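Local coordinates for protein prolyl oligopeptidase (Novosphingobium capsulatum, PDB 1YR2) that probably hydrolyses oligopeptides on the carboxyl side of proline, and less readily alanine, as a serine peptidase of the S9A family, at residues L105-L113 / Y123-S133. Sequence-based numbering, arbitrary orientation.
Sequences LIDYERFGL and YSWNSGLMNQS
Trp125 turns the CD1 edge of its indole onto one face of the Phe111 ring, with CD1 3.4 Å above the plane and over the ring centre. The planes meet at 59° and the centroids of the five-membered and Phe111 rings lie 4.5 Å apart, an edge-to-face pair. Tyr123 CD2 reaches the edge of the Phe111 ring, 3.9 Å from Phe111 CD2. On the indole, Ser127 N sits over one face, while Glu109 OE1 lies in the ring plane and accepts from Trp125 NE1 (3.0 Å) through its anti lone pair. Glu109 CG, between backbone N and carbonyl carbon (chi1 73°), starts an extended chain that delivers the carboxylate to that edge. Its OE2 accepts from His451 N.

In the backbone between the strands, Arg110 N donates to Asn126 O (3.0 Å) and Asn126 N to Arg110 O, both in the carbonyl plane, an antiparallel hydrogen-bonded pair. A water joins Arg110 O to the hydroxyls of Ser124 and Ser133. The Arg110 side chain bends at chi3 (-75°) and runs alongside Asn126, bringing NH2 to 3.6 Å from Ser133 OG. On the same sheet face, Asn126 OD1 accepts from Gly128 N (2.8 Å), an Asx turn, and from Met130 N, while ND2 donates to Met130 O (2.9 Å). A leucine here would probably leave the N-H groups of Gly128 and Met130 without that acceptor and Met130 O without its donor, and let the 127-130 loop shift. In this first hairpin of a four-stranded propeller blade, the open end is thus held by the aromatic pair, the Glu109 bond and the Asn126 amide.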
ATOM      1  N   LEU A 105      -5.551   4.261 -18.510  1.00 17.78           N
ATOM      2  CA  LEU A 105      -5.852   4.213 -17.061  1.00 18.16           C
ATOM      3  C   LEU A 105      -4.784   4.825 -16.150  1.00 19.35           C
ATOM      4  O   LEU A 105      -5.060   5.060 -14.956  1.00 18.83           O
ATOM      5  CB  LEU A 105      -6.048   2.765 -16.620  1.00 18.48           C
ATOM      6  CG  LEU A 105      -7.311   2.054 -17.082  1.00 19.56           C
ATOM      7  CD1 LEU A 105      -7.269   0.601 -16.731  1.00 22.62           C
ATOM      8  CD2 LEU A 105      -8.492   2.663 -16.433  1.00 21.51           C
ATOM      9  N   ILE A 106      -3.576   5.075 -16.667  1.00 20.67           N
ATOM     10  CA  ILE A 106      -2.414   5.491 -15.811  1.00 22.60           C
ATOM     11  C   ILE A 106      -2.427   6.911 -15.249  1.00 22.40           C
ATOM     12  O   ILE A 106      -2.127   7.119 -14.080  1.00 23.25           O
ATOM     13  CB  ILE A 106      -1.053   5.337 -16.597  1.00 24.54           C
ATOM     14  CG1 ILE A 106      -0.814   3.897 -16.999  1.00 25.29           C
ATOM     15  CG2 ILE A 106       0.150   5.842 -15.721  1.00 25.69           C
ATOM     16  CD1 ILE A 106      -1.041   2.922 -15.837  1.00 27.96           C
ATOM     17  N   ASP A 107      -2.714   7.888 -16.093  1.00 22.37           N
ATOM     18  CA  ASP A 107      -2.533   9.287 -15.764  1.00 22.78           C
ATOM     19  C   ASP A 107      -3.917   9.877 -15.557  1.00 20.86           C
ATOM     20  O   ASP A 107      -4.792   9.841 -16.463  1.00 21.34           O
ATOM     21  CB  ASP A 107      -1.746  10.050 -16.857  1.00 23.65           C
ATOM     22  CG  ASP A 107      -0.346   9.451 -17.093  1.00 29.37           C
ATOM     23  OD1 ASP A 107       0.429   9.300 -16.114  1.00 33.11           O
ATOM     24  OD2 ASP A 107       0.064   9.046 -18.221  1.00 39.39           O
ATOM     25  N   TYR A 108      -4.143  10.371 -14.347  1.00 16.94           N
ATOM     26  CA  TYR A 108      -5.374  11.068 -14.055  1.00 15.41           C
ATOM     27  C   TYR A 108      -5.102  12.066 -12.923  1.00 15.45           C
ATOM     28  O   TYR A 108      -4.147  11.907 -12.164  1.00 13.97           O
ATOM     29  CB  TYR A 108      -6.463  10.064 -13.644  1.00 14.74           C
ATOM     30  CG  TYR A 108      -5.996   9.032 -12.652  1.00 14.83           C
ATOM     31  CD1 TYR A 108      -6.057   9.277 -11.276  1.00 13.22           C
ATOM     32  CD2 TYR A 108      -5.441   7.825 -13.072  1.00 14.32           C
ATOM     33  CE1 TYR A 108      -5.578   8.350 -10.351  1.00 15.48           C
ATOM     34  CE2 TYR A 108      -4.990   6.870 -12.129  1.00 12.33           C
ATOM     35  CZ  TYR A 108      -5.046   7.142 -10.796  1.00 15.03           C
ATOM     36  OH  TYR A 108      -4.590   6.213  -9.869  1.00 12.88           O
ATOM     37  N   GLU A 109      -5.949  13.077 -12.805  1.00 14.13           N
ATOM     38  CA  GLU A 109      -5.803  14.072 -11.748  1.00 14.49           C
ATOM     39  C   GLU A 109      -6.023  13.492 -10.353  1.00 14.71           C
ATOM     40  O   GLU A 109      -6.769  12.506 -10.157  1.00 13.08           O
ATOM     41  CB  GLU A 109      -6.771  15.239 -12.004  1.00 14.77           C
ATOM     42  CG  GLU A 109      -8.221  14.904 -11.740  1.00 16.60           C
ATOM     43  CD  GLU A 109      -9.143  16.072 -12.101  1.00 20.41           C
ATOM     44  OE1 GLU A 109      -8.757  17.245 -11.807  1.00 19.19           O
ATOM     45  OE2 GLU A 109     -10.241  15.799 -12.659  1.00 17.67           O
ATOM     46  N   ARG A 110      -5.416  14.146  -9.360  1.00 15.30           N
ATOM     47  CA  ARG A 110      -5.567  13.725  -7.963  1.00 15.66           C
ATOM     48  C   ARG A 110      -5.634  14.924  -7.046  1.00 14.30           C
ATOM     49  O   ARG A 110      -4.878  15.851  -7.177  1.00 13.78           O
ATOM     50  CB  ARG A 110      -4.409  12.829  -7.518  1.00 17.64           C
ATOM     51  CG  ARG A 110      -3.880  11.855  -8.569  1.00 24.57           C
ATOM     52  CD  ARG A 110      -2.645  11.039  -8.116  1.00 31.65           C
ATOM     53  NE  ARG A 110      -1.408  11.842  -8.102  1.00 36.25           N
ATOM     54  CZ  ARG A 110      -0.879  12.411  -7.027  1.00 39.47           C
ATOM     55  NH1 ARG A 110      -1.449  12.271  -5.832  1.00 44.03           N
ATOM     56  NH2 ARG A 110       0.240  13.108  -7.137  1.00 40.83           N
ATOM     57  N   PHE A 111      -6.561  14.877  -6.110  1.00 12.64           N
ATOM     58  CA  PHE A 111      -6.730  15.907  -5.090  1.00 12.33           C
ATOM     59  C   PHE A 111      -6.200  15.357  -3.763  1.00 12.94           C
ATOM     60  O   PHE A 111      -6.382  14.178  -3.454  1.00 12.84           O
ATOM     61  CB  PHE A 111      -8.203  16.312  -4.933  1.00 12.24           C
ATOM     62  CG  PHE A 111      -8.747  17.090  -6.071  1.00 13.60           C
ATOM     63  CD1 PHE A 111      -9.195  16.435  -7.205  1.00 14.27           C
ATOM     64  CD2 PHE A 111      -8.826  18.472  -6.035  1.00 11.10           C
ATOM     65  CE1 PHE A 111      -9.745  17.171  -8.265  1.00 13.54           C
ATOM     66  CE2 PHE A 111      -9.379  19.184  -7.066  1.00 12.00           C
ATOM     67  CZ  PHE A 111      -9.809  18.537  -8.187  1.00 12.14           C
ATOM     68  N   GLY A 112      -5.531  16.207  -2.993  1.00 11.81           N
ATOM     69  CA  GLY A 112      -5.208  15.890  -1.614  1.00 11.84           C
ATOM     70  C   GLY A 112      -6.335  16.221  -0.675  1.00 10.91           C
ATOM     71  O   GLY A 112      -7.275  16.932  -1.018  1.00 13.40           O
ATOM     72  N   LEU A 113      -6.267  15.716   0.561  1.00 13.24           N
ATOM     73  CA  LEU A 113      -7.227  16.056   1.562  1.00 12.18           C
ATOM     74  C   LEU A 113      -7.084  17.549   1.848  1.00 12.39           C
ATOM     75  O   LEU A 113      -5.980  18.035   2.115  1.00 11.18           O
ATOM     76  CB  LEU A 113      -7.029  15.257   2.850  1.00 12.21           C
ATOM     77  CG  LEU A 113      -7.387  13.752   2.860  1.00 15.74           C
ATOM     78  CD1 LEU A 113      -6.567  13.028   3.936  1.00 20.26           C
ATOM     79  CD2 LEU A 113      -8.923  13.521   3.055  1.00 16.91           C
ATOM     80  N   TYR A 123      -5.425  22.715  -0.543  1.00 10.43           N
ATOM     81  CA  TYR A 123      -5.342  21.321  -0.966  1.00 10.24           C
ATOM     82  C   TYR A 123      -4.348  21.166  -2.094  1.00 10.81           C
ATOM     83  O   TYR A 123      -4.192  22.030  -2.924  1.00 10.19           O
ATOM     84  CB  TYR A 123      -6.738  20.779  -1.373  1.00 10.53           C
ATOM     85  CG  TYR A 123      -7.398  21.619  -2.456  1.00  9.70           C
ATOM     86  CD1 TYR A 123      -7.989  22.813  -2.142  1.00 12.05           C
ATOM     87  CD2 TYR A 123      -7.360  21.228  -3.781  1.00 10.11           C
ATOM     88  CE1 TYR A 123      -8.590  23.601  -3.089  1.00 12.38           C
ATOM     89  CE2 TYR A 123      -7.944  22.011  -4.761  1.00 11.97           C
ATOM     90  CZ  TYR A 123      -8.540  23.217  -4.404  1.00 14.24           C
ATOM     91  OH  TYR A 123      -9.104  24.031  -5.349  1.00 12.99           O
ATOM     92  N   SER A 124      -3.647  20.046  -2.097  1.00 10.60           N
ATOM     93  CA  SER A 124      -2.793  19.695  -3.215  1.00 10.41           C
ATOM     94  C   SER A 124      -3.656  19.259  -4.435  1.00 10.72           C
ATOM     95  O   SER A 124      -4.769  18.742  -4.251  1.00 10.45           O
ATOM     96  CB  SER A 124      -1.781  18.630  -2.766  1.00 10.86           C
ATOM     97  OG  SER A 124      -2.364  17.358  -2.670  1.00 12.06           O
ATOM     98  N   TRP A 125      -3.114  19.454  -5.640  1.00 10.25           N
ATOM     99  CA  TRP A 125      -3.704  19.006  -6.874  1.00  9.95           C
ATOM    100  C   TRP A 125      -2.618  18.696  -7.867  1.00 10.81           C
ATOM    101  O   TRP A 125      -1.691  19.454  -8.006  1.00 10.39           O
ATOM    102  CB  TRP A 125      -4.645  20.039  -7.470  1.00  9.03           C
ATOM    103  CG  TRP A 125      -5.299  19.603  -8.707  1.00 10.43           C
ATOM    104  CD1 TRP A 125      -6.362  18.806  -8.811  1.00 12.29           C
ATOM    105  CD2 TRP A 125      -4.943  19.966 -10.043  1.00 11.73           C
ATOM    106  NE1 TRP A 125      -6.699  18.599 -10.125  1.00 12.27           N
ATOM    107  CE2 TRP A 125      -5.853  19.326 -10.905  1.00 11.04           C
ATOM    108  CE3 TRP A 125      -3.949  20.790 -10.607  1.00 15.13           C
ATOM    109  CZ2 TRP A 125      -5.821  19.487 -12.286  1.00 15.87           C
ATOM    110  CZ3 TRP A 125      -3.909  20.938 -11.960  1.00 15.11           C
ATOM    111  CH2 TRP A 125      -4.837  20.297 -12.799  1.00 14.83           C
ATOM    112  N   ASN A 126      -2.761  17.564  -8.528  1.00 12.69           N
ATOM    113  CA  ASN A 126      -1.960  17.186  -9.678  1.00 12.62           C
ATOM    114  C   ASN A 126      -2.862  16.937 -10.878  1.00 12.66           C
ATOM    115  O   ASN A 126      -3.835  16.281 -10.762  1.00 12.89           O
ATOM    116  CB  ASN A 126      -1.180  15.911  -9.354  1.00 13.41           C
ATOM    117  CG  ASN A 126       0.044  15.721 -10.261  1.00 15.37           C
ATOM    118  OD1 ASN A 126      -0.092  15.694 -11.498  1.00 16.59           O
ATOM    119  ND2 ASN A 126       1.252  15.579  -9.646  1.00 15.77           N
ATOM    120  N   SER A 127      -2.495  17.446 -12.045  1.00 13.52           N
ATOM    121  CA  SER A 127      -3.252  17.170 -13.274  1.00 14.50           C
ATOM    122  C   SER A 127      -3.163  15.710 -13.725  1.00 15.38           C
ATOM    123  O   SER A 127      -3.974  15.252 -14.545  1.00 14.79           O
ATOM    124  CB  SER A 127      -2.698  18.049 -14.388  1.00 14.42           C
ATOM    125  OG  SER A 127      -1.309  17.758 -14.533  1.00 15.44           O
ATOM    126  N   GLY A 128      -2.174  14.989 -13.214  1.00 17.14           N
ATOM    127  CA  GLY A 128      -1.863  13.628 -13.605  1.00 19.41           C
ATOM    128  C   GLY A 128      -0.525  13.671 -14.319  1.00 21.91           C
ATOM    129  O   GLY A 128       0.167  12.668 -14.384  1.00 24.12           O
ATOM    130  N   LEU A 129      -0.149  14.851 -14.804  1.00 23.79           N
ATOM    131  CA  LEU A 129       1.035  15.021 -15.636  1.00 24.51           C
ATOM    132  C   LEU A 129       2.246  15.632 -14.942  1.00 24.66           C
ATOM    133  O   LEU A 129       3.335  15.620 -15.516  1.00 24.82           O
ATOM    134  CB  LEU A 129       0.673  15.919 -16.821  1.00 25.21           C
ATOM    135  CG  LEU A 129      -0.513  15.391 -17.643  1.00 26.97           C
ATOM    136  CD1 LEU A 129      -0.965  16.432 -18.648  1.00 28.20           C
ATOM    137  CD2 LEU A 129      -0.115  14.061 -18.287  1.00 28.83           C
ATOM    138  N   MET A 130       2.070  16.147 -13.729  1.00 22.68           N
ATOM    139  CA  MET A 130       3.086  16.965 -13.082  1.00 22.22           C
ATOM    140  C   MET A 130       3.957  16.119 -12.153  1.00 21.06           C
ATOM    141  O   MET A 130       3.465  15.276 -11.460  1.00 19.46           O
ATOM    142  CB  MET A 130       2.423  18.069 -12.253  1.00 21.47           C
ATOM    143  CG  MET A 130       1.540  19.058 -13.013  1.00 22.51           C
ATOM    144  SD  MET A 130       0.367  19.853 -11.779  1.00 23.17           S
ATOM    145  CE  MET A 130      -0.312  21.134 -12.825  1.00 24.11           C
ATOM    146  N   ASN A 131       5.262  16.388 -12.138  1.00 21.40           N
ATOM    147  CA  ASN A 131       6.203  15.647 -11.289  1.00 21.37           C
ATOM    148  C   ASN A 131       5.853  15.831  -9.818  1.00 20.65           C
ATOM    149  O   ASN A 131       5.922  14.894  -9.068  1.00 20.96           O
ATOM    150  CB  ASN A 131       7.633  16.103 -11.562  1.00 21.90           C
ATOM    151  CG  ASN A 131       8.668  15.319 -10.779  1.00 25.64           C
ATOM    152  OD1 ASN A 131       9.463  15.901 -10.025  1.00 30.54           O
ATOM    153  ND2 ASN A 131       8.671  14.004 -10.939  1.00 29.58           N
ATOM    154  N   GLN A 132       5.459  17.048  -9.432  1.00 20.01           N
ATOM    155  CA  GLN A 132       5.009  17.338  -8.075  1.00 19.31           C
ATOM    156  C   GLN A 132       3.639  17.997  -8.115  1.00 17.97           C
ATOM    157  O   GLN A 132       3.348  18.750  -9.003  1.00 18.12           O
ATOM    158  CB  GLN A 132       5.972  18.280  -7.321  1.00 19.06           C
ATOM    159  CG  GLN A 132       7.422  17.782  -7.108  1.00 19.90           C
ATOM    160  CD  GLN A 132       8.277  18.850  -6.431  1.00 18.40           C
ATOM    161  OE1 GLN A 132       8.067  19.140  -5.260  1.00 18.76           O
ATOM    162  NE2 GLN A 132       9.204  19.460  -7.169  1.00 15.03           N
ATOM    163  N   SER A 133       2.815  17.724  -7.120  1.00 17.15           N
ATOM    164  CA  SER A 133       1.550  18.422  -6.995  1.00 16.06           C
ATOM    165  C   SER A 133       1.759  19.904  -6.706  1.00 15.28           C
ATOM    166  O   SER A 133       2.738  20.286  -6.066  1.00 13.49           O
ATOM    167  CB  SER A 133       0.747  17.839  -5.864  1.00 16.66           C
ATOM    168  OG  SER A 133       0.203  16.616  -6.228  1.00 19.43           O
TER
HETATM  169  O   HOH W   1      -2.650  15.912  -5.071  1.00 27.19           O
HETATM  170  O   HOH W   2      -3.994  18.378   0.328  1.00 16.52           O